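Local structure of sucrose 6(F)-phosphate phosphorylase (Thermoanaerobacterium thermosaccharolyticum DSM 571, 6S9V) at residues M305-D317 / F355-A367. The protein belongs to the alpha-amylase family of carbohydrate-active enzymes, whose catalytic domain is built on a TIM barrel. Residues are numbered along the deposited sequence; the frame is centred on the assembly and turned at random.
Sequences MLDCHDGIPVKPD and FDVHQINCTYYSA. With SO4 (sulfate ion), chain E; SO4 (sulfate ion), chain D.
A short antiparallel pairing that includes Ile312 and Ile360 ties strand 312-313 to the middle strand of a small three-stranded sheet. The two backbones bond reciprocally, with Ile312 N to Ile360 O and Ile360 N to Ile312 O both 2.8 Å; Val314 N and Lys315 N continue the bonding to His358 O and Val357 O. The branched isoleucines meet on one face, where helices 275-285 and 324-336 pack against them. Gly311 brings its CA within 3.3 Å of Ile360 O; glycine fits because a CB would run into Ile360 O, Asn361 OD1 and Gln359 CB. On the other face Gln359 OE1 accepts Gly311 N at 3.0 Å, the donor standing 50° above the carbonyl plane, while NE2 donates to two waters. One water also donates to the chain D sulfate, the other to Asp317 OD1 and His358 O.

In this TIM-barrel protein the sheet lies in the connection between barrel strands 302-304 and 388-392. Opposite Ser342 on strand 340-343, His358 and Gln359 take the place of one residue, making a classic beta bulge. His358 donates from both ring nitrogens. With CG anti to the backbone N (chi1 -174°), ND1 meets Lys315 O at 2.7 Å in that carbonyl's plane, and NE2 donates to O3 of the chain D sulfate, fixing the ring's rotation.

Val314 splits its branches, CG1 reaching the edge of the Phe355 ring and CG2 lying 3.8 Å from Ile360 CG1. At the far end Tyr364 opens a helix capped by Thr363. Leu306 CB sits 3.6 Å from the tyrosine ring's centroid, a CH-pi contact 7° off the normal. The hydroxyl bonds Pro276 O, and water joins Tyr364 N to Asp307, whose carboxylate also pairs with Arg379.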
loop_
_atom_site.group_PDB
_atom_site.type_symbol
_atom_site.label_atom_id
_atom_site.label_comp_id
_atom_site.label_asym_id
_atom_site.label_seq_id
_atom_site.Cartn_x
_atom_site.Cartn_y
_atom_site.Cartn_z
ATOM N N MET A 305 -8.137 0.019 3.101
ATOM C CA MET A 305 -7.939 -1.262 2.452
ATOM C C MET A 305 -8.272 -2.332 3.470
ATOM O O MET A 305 -8.298 -2.082 4.676
ATOM C CB MET A 305 -6.504 -1.421 1.957
ATOM C CG MET A 305 -5.513 -1.619 3.103
ATOM S SD MET A 305 -3.810 -1.334 2.616
ATOM C CE MET A 305 -3.665 0.392 3.053
ATOM N N LEU A 306 -8.553 -3.530 2.964
ATOM C CA LEU A 306 -8.459 -4.732 3.776
ATOM C C LEU A 306 -7.174 -5.469 3.414
ATOM O O LEU A 306 -6.258 -5.559 4.234
ATOM C CB LEU A 306 -9.694 -5.616 3.580
ATOM C CG LEU A 306 -11.047 -4.983 3.928
ATOM C CD1 LEU A 306 -12.188 -5.948 3.657
ATOM C CD2 LEU A 306 -11.094 -4.526 5.370
ATOM N N ASP A 307 -7.075 -5.926 2.166
ATOM C CA ASP A 307 -5.862 -6.508 1.622
ATOM C C ASP A 307 -5.137 -5.511 0.714
ATOM O O ASP A 307 -5.713 -4.541 0.215
ATOM C CB ASP A 307 -6.167 -7.800 0.848
ATOM C CG ASP A 307 -7.312 -7.658 -0.150
ATOM O OD1 ASP A 307 -7.976 -6.599 -0.188
ATOM O OD2 ASP A 307 -7.541 -8.623 -0.919
ATOM N N CYS A 308 -3.839 -5.747 0.548
ATOM C CA CYS A 308 -3.002 -5.053 -0.425
ATOM C C CYS A 308 -1.935 -6.047 -0.878
ATOM O O CYS A 308 -2.047 -7.251 -0.629
ATOM C CB CYS A 308 -2.421 -3.767 0.178
ATOM S SG CYS A 308 -1.222 -4.015 1.503
ATOM N N HIS A 309 -0.884 -5.556 -1.532
ATOM C CA HIS A 309 0.132 -6.473 -2.052
ATOM C C HIS A 309 1.078 -6.981 -0.972
ATOM O O HIS A 309 1.753 -8.000 -1.182
ATOM C CB HIS A 309 0.947 -5.801 -3.155
ATOM C CG HIS A 309 1.885 -4.748 -2.658
ATOM N ND1 HIS A 309 1.456 -3.514 -2.221
ATOM C CD2 HIS A 309 3.232 -4.737 -2.542
ATOM C CE1 HIS A 309 2.495 -2.792 -1.853
ATOM N NE2 HIS A 309 3.586 -3.513 -2.035
ATOM N N ASP A 310 1.120 -6.322 0.181
ATOM C CA ASP A 310 1.871 -6.787 1.335
ATOM C C ASP A 310 0.924 -7.549 2.261
ATOM O O ASP A 310 -0.193 -7.914 1.873
ATOM C CB ASP A 310 2.549 -5.597 2.024
ATOM C CG ASP A 310 3.664 -4.992 1.186
ATOM O OD1 ASP A 310 4.284 -5.724 0.396
ATOM O OD2 ASP A 310 3.914 -3.772 1.314
ATOM N N GLY A 311 1.374 -7.833 3.488
ATOM C CA GLY A 311 0.554 -8.527 4.460
ATOM C C GLY A 311 -0.260 -7.591 5.339
ATOM O O GLY A 311 -0.144 -6.366 5.288
ATOM N N ILE A 312 -1.106 -8.201 6.170
ATOM C CA ILE A 312 -1.965 -7.467 7.100
ATOM C C ILE A 312 -1.109 -6.924 8.241
ATOM O O ILE A 312 -0.479 -7.710 8.956
ATOM C CB ILE A 312 -3.098 -8.368 7.626
ATOM C CG1 ILE A 312 -3.947 -8.893 6.460
ATOM C CG2 ILE A 312 -3.949 -7.609 8.622
ATOM C CD1 ILE A 312 -4.755 -10.144 6.799
ATOM N N PRO A 313 -1.040 -5.607 8.451
ATOM C CA PRO A 313 -0.101 -5.080 9.452
ATOM C C PRO A 313 -0.465 -5.455 10.882
ATOM O O PRO A 313 -1.634 -5.450 11.269
ATOM C CB PRO A 313 -0.180 -3.556 9.255
ATOM C CG PRO A 313 -0.646 -3.382 7.849
ATOM C CD PRO A 313 -1.604 -4.532 7.613
ATOM N N VAL A 314 0.569 -5.738 11.676
ATOM C CA VAL A 314 0.415 -5.963 13.108
ATOM C C VAL A 314 1.341 -5.006 13.856
ATOM O O VAL A 314 0.888 -3.984 14.382
ATOM C CB VAL A 314 0.693 -7.433 13.475
ATOM C CG1 VAL A 314 0.519 -7.655 14.963
ATOM C CG2 VAL A 314 -0.229 -8.343 12.691
ATOM N N LYS A 315 2.649 -5.326 13.919
ATOM C CA LYS A 315 3.616 -4.417 14.533
ATOM C C LYS A 315 4.470 -3.736 13.465
ATOM O O LYS A 315 4.937 -4.405 12.539
ATOM C CB LYS A 315 4.561 -5.143 15.495
ATOM C CG LYS A 315 3.922 -5.761 16.705
ATOM C CD LYS A 315 4.982 -6.486 17.542
ATOM C CE LYS A 315 6.024 -5.533 18.123
ATOM N NZ LYS A 315 5.406 -4.521 19.027
ATOM N N PRO A 316 4.758 -2.434 13.597
ATOM C CA PRO A 316 4.435 -1.507 14.690
ATOM C C PRO A 316 3.078 -0.819 14.558
ATOM O O PRO A 316 2.720 -0.030 15.438
ATOM C CB PRO A 316 5.560 -0.470 14.592
ATOM C CG PRO A 316 5.805 -0.381 13.104
ATOM C CD PRO A 316 5.638 -1.805 12.590
ATOM N N ASP A 317 2.337 -1.123 13.487
ATOM C CA ASP A 317 1.169 -0.321 13.120
ATOM C C ASP A 317 0.120 -0.286 14.228
ATOM O O ASP A 317 -0.584 0.723 14.402
ATOM C CB ASP A 317 0.556 -0.863 11.831
ATOM C CG ASP A 317 1.562 -0.940 10.696
ATOM O OD1 ASP A 317 2.545 -1.697 10.832
ATOM O OD2 ASP A 317 1.377 -0.228 9.683
ATOM N N PHE A 355 7.079 -10.432 21.117
ATOM C CA PHE A 355 6.178 -10.534 19.976
ATOM C C PHE A 355 6.780 -9.733 18.827
ATOM O O PHE A 355 7.031 -8.531 18.973
ATOM C CB PHE A 355 4.804 -9.993 20.362
ATOM C CG PHE A 355 3.708 -10.303 19.374
ATOM C CD1 PHE A 355 3.272 -11.600 19.187
ATOM C CD2 PHE A 355 3.104 -9.290 18.652
ATOM C CE1 PHE A 355 2.250 -11.881 18.291
ATOM C CE2 PHE A 355 2.089 -9.568 17.751
ATOM C CZ PHE A 355 1.662 -10.861 17.573
ATOM N N ASP A 356 7.007 -10.374 17.684
ATOM C CA ASP A 356 7.741 -9.709 16.608
ATOM C C ASP A 356 7.071 -9.943 15.259
ATOM O O ASP A 356 7.738 -10.070 14.227
ATOM C CB ASP A 356 9.207 -10.149 16.570
ATOM C CG ASP A 356 9.377 -11.614 16.259
ATOM O OD1 ASP A 356 8.420 -12.392 16.468
ATOM O OD2 ASP A 356 10.472 -11.989 15.790
ATOM N N VAL A 357 5.744 -9.951 15.239
ATOM C CA VAL A 357 5.000 -10.136 14.000
ATOM C C VAL A 357 4.795 -8.777 13.334
ATOM O O VAL A 357 4.108 -7.903 13.875
ATOM C CB VAL A 357 3.651 -10.823 14.256
ATOM C CG1 VAL A 357 2.908 -10.989 12.937
ATOM C CG2 VAL A 357 3.865 -12.168 14.974
ATOM N N HIS A 358 5.370 -8.624 12.139
ATOM C CA HIS A 358 5.234 -7.396 11.358
ATOM C C HIS A 358 3.955 -7.419 10.539
ATOM O O HIS A 358 3.162 -6.469 10.584
ATOM C CB HIS A 358 6.476 -7.242 10.469
ATOM C CG HIS A 358 6.544 -5.955 9.709
ATOM N ND1 HIS A 358 6.390 -4.723 10.306
ATOM C CD2 HIS A 358 6.793 -5.711 8.401
ATOM C CE1 HIS A 358 6.523 -3.774 9.396
ATOM N NE2 HIS A 358 6.771 -4.347 8.232
ATOM N N GLN A 359 3.717 -8.504 9.798
ATOM C CA GLN A 359 2.549 -8.607 8.938
ATOM C C GLN A 359 2.098 -10.059 8.827
ATOM O O GLN A 359 2.902 -10.989 8.943
ATOM C CB GLN A 359 2.843 -8.038 7.547
ATOM C CG GLN A 359 3.084 -6.545 7.563
ATOM C CD GLN A 359 3.496 -5.977 6.223
ATOM O OE1 GLN A 359 3.600 -6.692 5.223
ATOM N NE2 GLN A 359 3.731 -4.670 6.197
ATOM N N ILE A 360 0.797 -10.223 8.608
ATOM C CA ILE A 360 0.170 -11.518 8.370
ATOM C C ILE A 360 0.006 -11.670 6.863
ATOM O O ILE A 360 -0.794 -10.958 6.242
ATOM C CB ILE A 360 -1.189 -11.620 9.077
ATOM C CG1 ILE A 360 -1.046 -11.374 10.578
ATOM C CG2 ILE A 360 -1.823 -12.982 8.813
ATOM C CD1 ILE A 360 -2.388 -11.125 11.274
ATOM N N ASN A 361 0.732 -12.609 6.275
ATOM C CA ASN A 361 0.658 -12.885 4.842
ATOM C C ASN A 361 -0.424 -13.935 4.608
ATOM O O ASN A 361 -0.233 -15.114 4.931
ATOM C CB ASN A 361 2.009 -13.369 4.318
ATOM C CG ASN A 361 3.121 -12.370 4.562
ATOM O OD1 ASN A 361 2.917 -11.166 4.448
ATOM N ND2 ASN A 361 4.298 -12.868 4.917
ATOM N N CYS A 362 -1.539 -13.514 4.011
ATOM C CA CYS A 362 -2.771 -14.294 3.931
ATOM C C CYS A 362 -3.734 -13.524 3.044
ATOM O O CYS A 362 -3.790 -12.298 3.143
ATOM C CB CYS A 362 -3.382 -14.481 5.334
ATOM S SG CYS A 362 -4.714 -15.711 5.508
ATOM N N THR A 363 -4.476 -14.213 2.168
ATOM C CA THR A 363 -5.550 -13.494 1.478
ATOM C C THR A 363 -6.617 -13.122 2.502
ATOM O O THR A 363 -6.813 -13.817 3.500
ATOM C CB THR A 363 -6.167 -14.300 0.327
ATOM O OG1 THR A 363 -7.024 -15.332 0.836
ATOM C CG2 THR A 363 -5.080 -14.903 -0.554
ATOM N N TYR A 364 -7.284 -11.987 2.283
ATOM C CA TYR A 364 -8.231 -11.530 3.295
ATOM C C TYR A 364 -9.424 -12.473 3.389
ATOM O O TYR A 364 -9.925 -12.744 4.487
ATOM C CB TYR A 364 -8.669 -10.100 3.001
ATOM C CG TYR A 364 -9.001 -9.330 4.256
ATOM C CD1 TYR A 364 -8.020 -8.619 4.941
ATOM C CD2 TYR A 364 -10.289 -9.332 4.768
ATOM C CE1 TYR A 364 -8.320 -7.921 6.095
ATOM C CE2 TYR A 364 -10.600 -8.645 5.914
ATOM C CZ TYR A 364 -9.615 -7.938 6.580
ATOM O OH TYR A 364 -9.942 -7.248 7.730
ATOM N N TYR A 365 -9.869 -13.009 2.252
ATOM C CA TYR A 365 -10.948 -13.986 2.242
ATOM C C TYR A 365 -10.561 -15.242 3.015
ATOM O O TYR A 365 -11.354 -15.747 3.821
ATOM C CB TYR A 365 -11.301 -14.295 0.788
ATOM C CG TYR A 365 -12.444 -15.251 0.559
ATOM C CD1 TYR A 365 -13.746 -14.929 0.930
ATOM C CD2 TYR A 365 -12.229 -16.459 -0.084
ATOM C CE1 TYR A 365 -14.799 -15.806 0.680
ATOM C CE2 TYR A 365 -13.265 -17.335 -0.335
ATOM C CZ TYR A 365 -14.542 -17.012 0.054
ATOM O OH TYR A 365 -15.564 -17.899 -0.205
ATOM N N SER A 366 -9.337 -15.742 2.810
ATOM C CA SER A 366 -8.871 -16.896 3.583
ATOM C C SER A 366 -8.763 -16.562 5.070
ATOM O O SER A 366 -9.028 -17.415 5.931
ATOM C CB SER A 366 -7.512 -17.374 3.062
ATOM O OG SER A 366 -7.628 -18.048 1.822
ATOM N N ALA A 367 -8.368 -15.324 5.388
ATOM C CA ALA A 367 -8.244 -14.916 6.783
ATOM C C ALA A 367 -9.583 -14.963 7.503
ATOM O O ALA A 367 -9.626 -15.210 8.713
ATOM C CB ALA A 367 -7.650 -13.511 6.867
HETATM S S SO4 E . -0.781 -1.088 -1.993
HETATM O O1 SO4 E . -0.969 -0.891 -0.557
HETATM O O2 SO4 E . 0.552 -0.624 -2.361
HETATM O O3 SO4 E . -1.791 -0.327 -2.725
HETATM O O4 SO4 E . -0.922 -2.492 -2.338
HETATM S S SO4 D . 8.447 -2.329 5.707
HETATM O O1 SO4 D . 8.606 -1.147 6.563
HETATM O O2 SO4 D . 9.489 -3.313 5.982
HETATM O O3 SO4 D . 7.137 -2.912 5.969
HETATM O O4 SO4 D . 8.551 -1.946 4.304
HETATM O O HOH W 1 -6.533 -10.950 -0.501
HETATM O O HOH W 2 -0.964 -11.029 2.496
HETATM O O HOH W 3 5.117 -3.573 4.043
HETATM O O HOH W 4 3.407 -3.770 9.178
#